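Local coordinates for protein cellulase (glycosyl hydrolase family 5) (Bacteroides ovatus, PDB 3ZMR) that hydrolyses internal beta-1,4-glucosidic linkages in the xyloglucan backbone with retention of configuration, releasing xyloglucan oligosaccharides in the gut bacterium's xyloglucan degradation, at residues Ala134-Asn139 and Thr148-Pro153; Lys157-Gly162 and Phe446-Gly451; Tyr177-Glu182 and Ser191-Lys196; Gly219-His224 and Glu235-Met240. All coordinates share one frame; numbering follows the deposited sequence.

Interaction 1 of 4, residues Ala134-Asn139 and Thr148-Pro153. With BGC (beta-D-glucopyranose), chain C; XYS (alpha-D-xylopyranose), chain B; BGC (beta-D-glucopyranose), chain D; EDO (1,2-ethanediol), chain K.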
# COMPACT_ATOMS: atom_id res chain seq x y z
N ALA A 134 -2.36 -15.17 -10.81
CA ALA A 134 -2.50 -15.49 -12.24
C ALA A 134 -4.00 -15.69 -12.61
O ALA A 134 -4.73 -16.47 -11.99
CB ALA A 134 -1.72 -16.74 -12.56
N VAL A 135 -4.43 -14.93 -13.61
CA VAL A 135 -5.80 -14.96 -14.10
C VAL A 135 -5.76 -14.97 -15.64
O VAL A 135 -4.92 -14.34 -16.25
CB VAL A 135 -6.65 -13.76 -13.59
CG1 VAL A 135 -6.96 -13.92 -12.11
CG2 VAL A 135 -5.97 -12.42 -13.91
N ILE A 136 -6.69 -15.72 -16.24
CA ILE A 136 -6.94 -15.62 -17.67
C ILE A 136 -8.03 -14.56 -17.81
O ILE A 136 -9.11 -14.66 -17.20
CB ILE A 136 -7.35 -16.98 -18.26
CG1 ILE A 136 -6.28 -18.05 -18.00
CG2 ILE A 136 -7.70 -16.83 -19.74
CD1 ILE A 136 -4.89 -17.75 -18.47
N VAL A 137 -7.73 -13.52 -18.58
CA VAL A 137 -8.62 -12.38 -18.72
C VAL A 137 -9.21 -12.33 -20.13
O VAL A 137 -8.48 -12.22 -21.11
CB VAL A 137 -7.91 -11.03 -18.44
CG1 VAL A 137 -8.91 -9.89 -18.45
CG2 VAL A 137 -7.20 -11.07 -17.11
N GLY A 138 -10.52 -12.37 -20.20
CA GLY A 138 -11.22 -12.31 -21.48
C GLY A 138 -11.47 -10.88 -21.94
O GLY A 138 -11.36 -9.93 -21.16
N ASN A 139 -11.84 -10.71 -23.20
CA ASN A 139 -12.00 -9.38 -23.83
C ASN A 139 -13.14 -8.54 -23.27
O ASN A 139 -13.23 -7.35 -23.51
CB ASN A 139 -12.09 -9.50 -25.37
CG ASN A 139 -13.41 -10.10 -25.87
OD1 ASN A 139 -14.22 -10.67 -25.12
ND2 ASN A 139 -13.62 -10.00 -27.19
N THR A 148 -1.87 -21.93 -11.49
CA THR A 148 -0.96 -22.53 -12.48
C THR A 148 -1.13 -21.93 -13.87
O THR A 148 -0.39 -22.32 -14.80
CB THR A 148 -1.12 -24.06 -12.58
OG1 THR A 148 -2.38 -24.39 -13.20
CG2 THR A 148 -0.98 -24.70 -11.20
N CYS A 149 -2.05 -20.98 -14.04
CA CYS A 149 -2.45 -20.60 -15.41
C CYS A 149 -1.45 -19.70 -16.14
O CYS A 149 -1.58 -19.46 -17.35
CB CYS A 149 -3.86 -20.03 -15.49
SG CYS A 149 -4.12 -18.37 -14.89
N TRP A 150 -0.48 -19.18 -15.40
CA TRP A 150 0.65 -18.43 -16.02
C TRP A 150 1.95 -19.22 -16.00
O TRP A 150 3.02 -18.65 -16.18
CB TRP A 150 0.80 -17.06 -15.38
CG TRP A 150 -0.31 -16.08 -15.67
CD1 TRP A 150 -1.38 -16.25 -16.55
CD2 TRP A 150 -0.47 -14.77 -15.11
NE1 TRP A 150 -2.18 -15.13 -16.55
CE2 TRP A 150 -1.64 -14.20 -15.67
CE3 TRP A 150 0.27 -14.02 -14.17
CZ2 TRP A 150 -2.08 -12.95 -15.32
CZ3 TRP A 150 -0.20 -12.76 -13.82
CH2 TRP A 150 -1.34 -12.25 -14.39
N GLY A 151 1.86 -20.52 -15.75
CA GLY A 151 2.99 -21.42 -15.95
C GLY A 151 3.77 -21.86 -14.73
O GLY A 151 4.74 -22.61 -14.86
N ASN A 152 3.39 -21.35 -13.56
CA ASN A 152 4.01 -21.81 -12.32
C ASN A 152 3.25 -22.94 -11.65
O ASN A 152 2.05 -23.02 -11.78
CB ASN A 152 4.16 -20.64 -11.34
CG ASN A 152 5.27 -19.71 -11.76
OD1 ASN A 152 6.41 -20.15 -11.93
ND2 ASN A 152 4.97 -18.45 -11.97
N PRO A 153 3.98 -23.80 -10.92
CA PRO A 153 3.31 -24.79 -10.11
C PRO A 153 2.78 -24.21 -8.81
O PRO A 153 3.11 -23.08 -8.45
CB PRO A 153 4.44 -25.78 -9.80
CG PRO A 153 5.69 -24.95 -9.80
CD PRO A 153 5.45 -23.85 -10.77
C2 BGC C . 0.83 -12.04 -18.72
C3 BGC C . 0.16 -13.38 -19.02
C4 BGC C . 1.23 -14.49 -19.11
C5 BGC C . 2.18 -14.43 -17.91
C6 BGC C . 3.31 -15.42 -18.00
C1 BGC C . 1.77 -12.14 -17.53
O2 BGC C . -0.16 -11.04 -18.49
O3 BGC C . -0.64 -13.23 -20.22
O4 BGC C . 0.67 -15.81 -19.09
O5 BGC C . 2.76 -13.13 -17.78
O6 BGC C . 4.11 -15.15 -19.16
C1 XYS B . -4.59 -13.51 -21.18
C2 XYS B . -4.49 -12.10 -21.74
C3 XYS B . -3.50 -11.27 -20.91
C4 XYS B . -3.88 -11.35 -19.43
C5 XYS B . -4.04 -12.81 -18.98
O2 XYS B . -4.09 -12.13 -23.12
O3 XYS B . -3.51 -9.92 -21.38
O4 XYS B . -2.93 -10.65 -18.60
O5 XYS B . -4.99 -13.49 -19.81
C2 BGC D . 0.07 -17.77 -20.28
C3 BGC D . -0.66 -18.35 -21.48
C4 BGC D . -2.07 -17.75 -21.52
C5 BGC D . -2.08 -16.22 -21.42
C6 BGC D . -3.48 -15.60 -21.38
C1 BGC D . -0.02 -16.24 -20.27
O2 BGC D . 1.42 -18.22 -20.31
O3 BGC D . -0.72 -19.79 -21.44
O4 BGC D . -2.64 -18.16 -22.75
O5 BGC D . -1.38 -15.80 -20.24
O6 BGC D . -3.34 -14.18 -21.36
C1 EDO K . 6.31 -19.00 -15.48
O1 EDO K . 5.65 -18.07 -16.33
C2 EDO K . 6.97 -20.15 -16.23
O2 EDO K . 7.65 -19.67 -17.39
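The xyloglucan-binding cleft is lined here by the loop after the first barrel strand, where Ala-134, Val-135 and Ile-136 pack against Cys-149 and Trp-150. The indole of Trp-150 is sandwiched. On one face Ala-134 CA sits 3.6 Å from the centroid of the six-membered ring and only 11° off its normal, a CH-pi contact, while Ala-134 CB rests 3.5 Å from Trp-150 CD2. The opposite face carries a glucose of the bound glycan, whose O4 lies 3.3 Å from Trp-150 CD1. At the rim, Trp-150 NE1 donates to Val-135 O over 2.9 Å, but the N-H...O angle of 123° marks the bond as weak, so packing probably contributes much to the ring's position. Cys-149 fills the space beside it: with SG between its own backbone N and carbonyl carbon (chi1 75°), the sulfur lies 3.7 Å from Ala-134 CB and also 3.7 Å from Ile-136 CD1, the latter methyl lying near the indole plane at its edge. One residue on, the backbone of Val-137 reads the glycan directly, its N donating to the ring oxygen O5 of a xylose over 3.0 Å in a nearly straight bond. Backbone and branch sugars are thus both met within one short loop pair. A tryptophan with a sugar against one face is characteristic of carbohydrate-binding subsites in glycoside hydrolases; here Ala-134 backs the other face.

Interaction 2 of 4, residues Lys157-Gly162 and Phe446-Gly451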
# COMPACT_ATOMS: atom_id res chain seq x y z
N LYS A 157 6.24 -26.52 0.11
CA LYS A 157 7.11 -26.46 1.29
C LYS A 157 8.58 -26.32 0.89
O LYS A 157 9.30 -25.49 1.44
CB LYS A 157 6.89 -27.71 2.19
CG LYS A 157 7.93 -28.00 3.26
CD LYS A 157 7.56 -29.26 4.08
CE LYS A 157 8.70 -29.76 4.95
NZ LYS A 157 9.88 -30.22 4.16
N VAL A 158 9.05 -27.09 -0.08
CA VAL A 158 10.46 -27.02 -0.41
C VAL A 158 10.83 -25.65 -1.02
O VAL A 158 11.96 -25.17 -0.83
CB VAL A 158 10.95 -28.17 -1.33
CG1 VAL A 158 10.84 -29.51 -0.59
CG2 VAL A 158 10.22 -28.20 -2.64
N LEU A 159 9.90 -25.02 -1.74
CA LEU A 159 10.18 -23.67 -2.25
C LEU A 159 10.39 -22.69 -1.10
O LEU A 159 11.36 -21.94 -1.06
CB LEU A 159 9.01 -23.16 -3.13
CG LEU A 159 9.12 -21.71 -3.58
CD1 LEU A 159 10.41 -21.51 -4.38
CD2 LEU A 159 7.87 -21.30 -4.36
N PHE A 160 9.46 -22.69 -0.15
CA PHE A 160 9.57 -21.75 0.99
C PHE A 160 10.79 -22.03 1.84
O PHE A 160 11.43 -21.10 2.31
CB PHE A 160 8.29 -21.72 1.82
CG PHE A 160 7.12 -21.15 1.05
CD1 PHE A 160 7.18 -19.86 0.52
CD2 PHE A 160 5.95 -21.90 0.85
CE1 PHE A 160 6.11 -19.32 -0.17
CE2 PHE A 160 4.88 -21.36 0.14
CZ PHE A 160 4.95 -20.07 -0.36
N GLU A 161 11.12 -23.31 2.03
CA GLU A 161 12.34 -23.68 2.73
C GLU A 161 13.60 -23.20 2.01
O GLU A 161 14.55 -22.74 2.64
CB GLU A 161 12.40 -25.19 2.98
CG GLU A 161 11.38 -25.64 4.01
CD GLU A 161 11.35 -27.12 4.24
OE1 GLU A 161 11.80 -27.90 3.35
OE2 GLU A 161 10.84 -27.50 5.32
N GLY A 162 13.57 -23.26 0.68
CA GLY A 162 14.72 -22.78 -0.11
C GLY A 162 14.89 -21.28 -0.01
O GLY A 162 16.00 -20.75 0.07
N PHE A 446 14.75 -19.01 -7.88
CA PHE A 446 14.64 -20.41 -7.45
C PHE A 446 13.90 -21.26 -8.49
O PHE A 446 13.08 -20.77 -9.25
CB PHE A 446 13.85 -20.52 -6.11
CG PHE A 446 14.50 -19.78 -5.00
CD1 PHE A 446 15.51 -20.37 -4.24
CD2 PHE A 446 14.15 -18.47 -4.73
CE1 PHE A 446 16.15 -19.65 -3.25
CE2 PHE A 446 14.80 -17.76 -3.74
CZ PHE A 446 15.82 -18.34 -3.03
N ASP A 447 14.21 -22.55 -8.49
CA ASP A 447 13.38 -23.53 -9.16
C ASP A 447 12.08 -23.68 -8.34
O ASP A 447 12.13 -24.04 -7.16
CB ASP A 447 14.06 -24.87 -9.24
CG ASP A 447 13.36 -25.78 -10.18
OD1 ASP A 447 12.29 -26.28 -9.85
OD2 ASP A 447 13.86 -25.98 -11.28
N ARG A 448 10.94 -23.38 -8.95
CA ARG A 448 9.66 -23.45 -8.21
C ARG A 448 9.29 -24.85 -7.74
O ARG A 448 8.61 -25.04 -6.72
CB ARG A 448 8.52 -22.87 -9.02
CG ARG A 448 8.57 -21.37 -9.27
CD ARG A 448 8.60 -20.56 -7.98
NE ARG A 448 8.44 -19.14 -8.24
CZ ARG A 448 7.28 -18.55 -8.50
NH1 ARG A 448 6.13 -19.22 -8.43
NH2 ARG A 448 7.28 -17.26 -8.77
N THR A 449 9.72 -25.86 -8.48
CA THR A 449 9.37 -27.23 -8.12
C THR A 449 10.18 -27.75 -6.95
O THR A 449 9.62 -28.37 -6.01
CB THR A 449 9.50 -28.14 -9.34
OG1 THR A 449 8.58 -27.68 -10.34
CG2 THR A 449 9.15 -29.58 -8.97
N THR A 450 11.49 -27.54 -6.99
CA THR A 450 12.40 -28.11 -5.98
C THR A 450 12.84 -27.17 -4.88
O THR A 450 13.40 -27.61 -3.88
CB THR A 450 13.68 -28.61 -6.64
OG1 THR A 450 14.40 -27.50 -7.16
CG2 THR A 450 13.35 -29.58 -7.76
N GLY A 451 12.62 -25.86 -5.08
CA GLY A 451 13.16 -24.87 -4.16
C GLY A 451 14.67 -24.62 -4.21
O GLY A 451 15.21 -23.81 -3.44
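Helix 157-165 meets the loop 446-451 by close backbone apposition, Leu-159 CA and Gly-451 CA lying 3.7 Å apart. Two CA-H...O contacts run in opposite directions: Gly-451 CA approaches Val-158 O, with 162° at the hydrogen, and Gly-162 CA approaches Gly-451 O at 3.5 Å, with 160°. Neither glycine has a side chain, which lets the backbones come this close. Apolar packing follows from Leu-159: its CD1 lies 4.0 Å from Phe-446 CB, and its CD2 rests 3.8 Å from Arg-448 CD, touching the aliphatic part of that arginine. Val-158 CG2 instead faces carbonyl oxygens, 3.4 Å from Thr-449 O, and Phe-446 CE1 lies 3.5 Å from Gly-162 O. Polar bonds shape the loop itself. Asp-447 OD1 accepts from Thr-449 N at 2.9 Å, an Asx turn, and from Thr-450 N, an Asx motif, the two donors reaching it from opposite faces of the carboxylate plane. The guanidinium of Arg-448 turns to Thr-131, Gly-129 and Asp-438. The contact therefore joins the first helix after the barrel's opening strand to the loop between strand 433-436 and helix 456-471, bringing early and late parts of the barrel together, while Phe-160 packs on helix 191-206 and strand 170-173.

Interaction 3 of 4, residues Tyr177-Glu182 and Ser191-Lys196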
# COMPACT_ATOMS: atom_id res chain seq x y z
N TYR A 177 -8.62 -13.45 -6.33
CA TYR A 177 -9.82 -14.13 -5.81
C TYR A 177 -11.02 -14.06 -6.73
O TYR A 177 -11.92 -14.91 -6.62
CB TYR A 177 -10.21 -13.54 -4.45
CG TYR A 177 -9.18 -13.61 -3.36
CD1 TYR A 177 -8.24 -12.60 -3.19
CD2 TYR A 177 -9.12 -14.72 -2.51
CE1 TYR A 177 -7.30 -12.68 -2.16
CE2 TYR A 177 -8.19 -14.81 -1.49
CZ TYR A 177 -7.28 -13.80 -1.33
OH TYR A 177 -6.40 -13.94 -0.27
N SER A 178 -11.06 -13.05 -7.59
CA SER A 178 -12.26 -12.71 -8.36
C SER A 178 -12.55 -13.66 -9.54
O SER A 178 -13.61 -13.58 -10.18
CB SER A 178 -12.23 -11.27 -8.85
OG SER A 178 -12.27 -10.39 -7.72
N HIS A 179 -11.61 -14.57 -9.77
CA HIS A 179 -11.80 -15.69 -10.69
C HIS A 179 -12.32 -16.94 -9.99
O HIS A 179 -12.51 -17.99 -10.62
CB HIS A 179 -10.50 -16.01 -11.43
CG HIS A 179 -9.38 -16.43 -10.54
ND1 HIS A 179 -9.21 -15.95 -9.26
CD2 HIS A 179 -8.31 -17.23 -10.78
CE1 HIS A 179 -8.12 -16.48 -8.74
NE2 HIS A 179 -7.55 -17.25 -9.64
N GLN A 180 -12.58 -16.82 -8.69
CA GLN A 180 -12.93 -17.96 -7.83
C GLN A 180 -14.15 -17.65 -6.95
O GLN A 180 -14.25 -18.15 -5.81
CB GLN A 180 -11.73 -18.40 -6.98
CG GLN A 180 -10.55 -18.88 -7.80
CD GLN A 180 -10.75 -20.28 -8.37
OE1 GLN A 180 -11.51 -21.09 -7.83
NE2 GLN A 180 -10.06 -20.57 -9.45
N PHE A 181 -15.05 -16.81 -7.46
CA PHE A 181 -16.29 -16.54 -6.74
C PHE A 181 -17.27 -17.72 -6.88
O PHE A 181 -17.44 -18.29 -7.94
CB PHE A 181 -16.97 -15.26 -7.26
CG PHE A 181 -16.26 -13.98 -6.93
CD1 PHE A 181 -15.67 -13.75 -5.69
CD2 PHE A 181 -16.26 -12.95 -7.85
CE1 PHE A 181 -15.04 -12.54 -5.44
CE2 PHE A 181 -15.67 -11.72 -7.60
CZ PHE A 181 -15.07 -11.51 -6.37
N GLU A 182 -17.86 -18.08 -5.76
CA GLU A 182 -19.03 -18.99 -5.70
C GLU A 182 -20.31 -18.23 -6.08
O GLU A 182 -21.22 -18.79 -6.73
CB GLU A 182 -19.14 -19.53 -4.27
CG GLU A 182 -20.43 -20.26 -3.92
CD GLU A 182 -20.48 -20.61 -2.46
OE1 GLU A 182 -19.40 -20.77 -1.84
OE2 GLU A 182 -21.60 -20.73 -1.92
N SER A 191 -14.70 -21.59 -0.88
CA SER A 191 -13.90 -22.04 0.26
C SER A 191 -12.70 -22.86 -0.21
O SER A 191 -11.61 -22.80 0.40
CB SER A 191 -14.75 -22.86 1.25
OG SER A 191 -15.27 -24.03 0.65
N ALA A 192 -12.89 -23.63 -1.29
CA ALA A 192 -11.81 -24.47 -1.80
C ALA A 192 -10.60 -23.65 -2.29
O ALA A 192 -9.44 -24.07 -2.17
CB ALA A 192 -12.34 -25.30 -2.94
N TRP A 193 -10.87 -22.47 -2.82
CA TRP A 193 -9.79 -21.56 -3.23
C TRP A 193 -9.09 -20.98 -2.01
O TRP A 193 -7.86 -20.95 -1.91
CB TRP A 193 -10.34 -20.43 -4.08
CG TRP A 193 -9.29 -19.47 -4.52
CD1 TRP A 193 -9.19 -18.16 -4.17
CD2 TRP A 193 -8.16 -19.73 -5.40
NE1 TRP A 193 -8.08 -17.59 -4.76
CE2 TRP A 193 -7.45 -18.51 -5.53
CE3 TRP A 193 -7.71 -20.85 -6.11
CZ2 TRP A 193 -6.32 -18.40 -6.33
CZ3 TRP A 193 -6.59 -20.74 -6.90
CH2 TRP A 193 -5.90 -19.53 -7.01
N MET A 194 -9.88 -20.52 -1.05
CA MET A 194 -9.32 -19.98 0.20
C MET A 194 -8.45 -21.04 0.88
O MET A 194 -7.39 -20.74 1.46
CB MET A 194 -10.44 -19.56 1.16
CG MET A 194 -11.28 -18.41 0.66
SD MET A 194 -10.32 -16.93 0.31
CE MET A 194 -9.52 -16.61 1.87
N ASP A 195 -8.87 -22.30 0.80
CA ASP A 195 -8.09 -23.38 1.39
C ASP A 195 -6.69 -23.46 0.75
O ASP A 195 -5.71 -23.75 1.40
CB ASP A 195 -8.75 -24.75 1.20
CG ASP A 195 -10.06 -24.94 1.98
OD1 ASP A 195 -10.37 -24.15 2.90
OD2 ASP A 195 -10.77 -25.93 1.66
N LYS A 196 -6.64 -23.31 -0.58
CA LYS A 196 -5.35 -23.40 -1.31
C LYS A 196 -4.42 -22.24 -0.92
O LYS A 196 -3.25 -22.41 -0.67
CB LYS A 196 -5.59 -23.39 -2.84
CG LYS A 196 -6.16 -24.69 -3.38
CD LYS A 196 -6.59 -24.56 -4.82
CE LYS A 196 -5.42 -24.63 -5.79
NZ LYS A 196 -5.95 -24.74 -7.19
O HOH W 1 -17.52 -22.23 -0.73
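Trp-193 lies with its indole under the side chain of Gln-180, whose CG sits over the five-membered ring 3.6 Å from the centroid and 18° off the normal, a CH-pi contact. The amide of Gln-180 continues over the same ring system, its plane 17° from that of the indole, with CD 3.8 Å from Trp-193 CE3. The bend at chi2 turns CD across the indole. His-179 comes to the same face with its edge: the planes are at 81°, the ring centroids 4.9 Å apart for the six-membered ring, and CE1 leads, 3.6 Å from Trp-193 CZ2. This is an edge-to-face pair. Tyr-177 meets the indole at its edge instead, with CD2 near the indole plane and 3.8 Å from Trp-193 NE1, and the two rings stand almost perpendicular. Next to it, along the same CD2-CE2 side of the tyrosine, Met-194 SD lies 3.5 Å from Tyr-177 CE2, an oblique Met-aromatic contact. Farther out, a water links the ends of the two segments, donating to Glu-182 OE1 over 2.6 Å and accepting from Ser-191 N, the amide at the start of helix 191-206. The type I turn brings Tyr-177, His-179 and Gln-180 to the helix while Ser-178 points away. Polar links include that water and, just outside the segments, the bond from Trp-193 NE1 to Ala-176 O. Aromatic rings, a stacked amide, a thioether and an alkyl chain carry the direct contact, consistent with one that rests largely on dispersion and ring electrostatics.

Interaction 4 of 4, residues Gly219-His224 and Glu235-Met240. With EDO (1,2-ethanediol), chain H.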
# COMPACT_ATOMS: atom_id res chain seq x y z
N GLY A 219 -7.28 -8.40 -13.26
CA GLY A 219 -8.09 -7.85 -14.34
C GLY A 219 -8.34 -6.36 -14.29
O GLY A 219 -8.81 -5.78 -15.28
N GLY A 220 -8.02 -5.73 -13.16
CA GLY A 220 -8.04 -4.26 -13.06
C GLY A 220 -9.35 -3.65 -12.58
O GLY A 220 -9.55 -2.44 -12.73
N TRP A 221 -10.24 -4.44 -11.98
CA TRP A 221 -11.54 -3.89 -11.54
C TRP A 221 -11.43 -2.71 -10.58
O TRP A 221 -12.33 -1.88 -10.55
CB TRP A 221 -12.39 -4.96 -10.88
CG TRP A 221 -11.85 -5.54 -9.62
CD1 TRP A 221 -11.05 -6.65 -9.48
CD2 TRP A 221 -12.04 -5.02 -8.28
NE1 TRP A 221 -10.74 -6.86 -8.16
CE2 TRP A 221 -11.36 -5.89 -7.39
CE3 TRP A 221 -12.76 -3.95 -7.75
CZ2 TRP A 221 -11.32 -5.67 -6.00
CZ3 TRP A 221 -12.75 -3.76 -6.36
CH2 TRP A 221 -12.07 -4.63 -5.51
N LEU A 222 -10.33 -2.64 -9.81
CA LEU A 222 -10.19 -1.57 -8.80
C LEU A 222 -9.69 -0.26 -9.43
O LEU A 222 -9.67 0.78 -8.79
CB LEU A 222 -9.27 -2.01 -7.65
CG LEU A 222 -9.25 -1.14 -6.40
CD1 LEU A 222 -10.62 -0.89 -5.80
CD2 LEU A 222 -8.30 -1.75 -5.38
N ASN A 223 -9.28 -0.32 -10.70
CA ASN A 223 -8.63 0.80 -11.36
C ASN A 223 -9.58 1.84 -11.91
O ASN A 223 -9.51 2.23 -13.09
CB ASN A 223 -7.67 0.30 -12.44
CG ASN A 223 -6.46 -0.42 -11.86
OD1 ASN A 223 -6.11 -0.24 -10.69
ND2 ASN A 223 -5.83 -1.26 -12.67
N HIS A 224 -10.47 2.29 -11.04
CA HIS A 224 -11.42 3.36 -11.34
C HIS A 224 -11.60 4.27 -10.14
O HIS A 224 -12.69 4.34 -9.54
CB HIS A 224 -12.76 2.79 -11.80
CG HIS A 224 -12.61 1.83 -12.92
ND1 HIS A 224 -12.45 2.25 -14.22
CD2 HIS A 224 -12.49 0.48 -12.93
CE1 HIS A 224 -12.28 1.19 -15.00
NE2 HIS A 224 -12.30 0.10 -14.24
N GLU A 235 -17.50 -1.05 -1.70
CA GLU A 235 -18.34 -2.15 -1.23
C GLU A 235 -17.69 -3.49 -1.56
O GLU A 235 -17.64 -4.40 -0.72
CB GLU A 235 -19.70 -2.06 -1.88
CG GLU A 235 -20.62 -3.24 -1.66
CD GLU A 235 -21.94 -3.04 -2.34
OE1 GLU A 235 -22.83 -2.41 -1.73
OE2 GLU A 235 -22.04 -3.46 -3.50
N ARG A 236 -17.17 -3.61 -2.78
CA ARG A 236 -16.52 -4.85 -3.20
C ARG A 236 -15.23 -5.13 -2.42
O ARG A 236 -15.00 -6.26 -1.99
CB ARG A 236 -16.24 -4.82 -4.70
CG ARG A 236 -15.53 -6.04 -5.21
CD ARG A 236 -15.48 -6.05 -6.71
NE ARG A 236 -14.75 -7.18 -7.24
CZ ARG A 236 -14.67 -7.45 -8.54
NH1 ARG A 236 -15.29 -6.67 -9.42
NH2 ARG A 236 -13.98 -8.49 -8.97
N LEU A 237 -14.39 -4.11 -2.28
CA LEU A 237 -13.12 -4.26 -1.57
C LEU A 237 -13.39 -4.71 -0.12
O LEU A 237 -12.73 -5.64 0.40
CB LEU A 237 -12.37 -2.95 -1.64
CG LEU A 237 -10.93 -3.04 -1.11
CD1 LEU A 237 -10.04 -3.98 -1.90
CD2 LEU A 237 -10.33 -1.63 -1.05
N GLU A 238 -14.39 -4.10 0.52
CA GLU A 238 -14.80 -4.52 1.86
C GLU A 238 -15.27 -5.97 1.90
O GLU A 238 -14.90 -6.76 2.77
CB GLU A 238 -15.90 -3.60 2.41
CG GLU A 238 -16.42 -4.06 3.77
CD GLU A 238 -17.50 -3.17 4.37
OE1 GLU A 238 -18.18 -2.46 3.64
OE2 GLU A 238 -17.64 -3.21 5.61
N ALA A 239 -16.14 -6.34 0.95
CA ALA A 239 -16.74 -7.68 0.96
C ALA A 239 -15.67 -8.74 0.81
O ALA A 239 -15.72 -9.79 1.46
CB ALA A 239 -17.77 -7.82 -0.14
N MET A 240 -14.67 -8.45 -0.02
CA MET A 240 -13.58 -9.39 -0.26
C MET A 240 -12.66 -9.46 0.95
O MET A 240 -12.38 -10.55 1.48
CB MET A 240 -12.81 -9.01 -1.54
CG MET A 240 -13.66 -9.14 -2.81
SD MET A 240 -12.75 -8.65 -4.28
CE MET A 240 -11.65 -10.04 -4.47
C1 EDO H . -18.56 -4.15 -9.50
O1 EDO H . -18.55 -3.70 -10.86
C2 EDO H . -17.42 -3.50 -8.74
O2 EDO H . -16.19 -3.88 -9.36
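Trp-221 and Arg-236 form the tight half of this contact, a flat stack in which guanidinium and indole planes are 2° apart and the centres are separated by 3.6 Å. Arg-236 CZ lies over the five-membered ring, 12° off the normal, a cation-pi contact, and NH2 comes 3.5 Å from Trp-221 CD1. The stack continues up the arginine chain: CD is 3.6 Å from the centroid of the six-membered ring, over its face, a CH-pi contact. Chi1 (178°) sets CG of Arg-236 anti to the backbone N, and the chain runs extended from CG to NE, so that methylenes and guanidinium follow one face of the indole. Beyond the stack, the fit is looser. Met-240 SD lies 3.7 Å from Trp-221 CZ2, obliquely placed to the ring, while Leu-237 CD1 is 4.2 Å from Trp-221 CH2 and 4.5 Å from Leu-222 CD2, a distance at which little contact remains. At the edge of the guanidinium, near its plane, an ethanediol, probably from the crystallisation liquor, accepts through O2 from Arg-236 NH1 over 2.9 Å. The polar ends are fixed from the neighbouring loops: Trp-221 NE1 donates to Glu-218, and Arg-236 NH2 to Ser-178. With the loop after strand 210-214 folded back on helix 227-248, the contact is a loop-to-helix closure of one beta-alpha unit in the (beta/alpha)8 barrel, with an arginine-tryptophan cation-pi stack at its centre.

All four contacts belong to the catalytic barrel, but their place in it differs. Interactions 1 and 3 are buried, interactions 2 and 4 only partly so. Interaction 1 alone touches the bound glycan, and it meets each of the others: Asn-152 and Pro-153 pack on Arg-448 of interaction 2, Val-135 CG1 on His-179 of interaction 3, and Val-135 CG2 loosely on Gly-219 of interaction 4. Interactions 3 and 4 each fold a loop back on the next helix and join through Ser-178 and Arg-236. Their chemistry separates them: sugar-facing aromatic packing in 1, close glycine backbones in 2, aromatic, amide and thioether packing in 3, and a charged stack in 4.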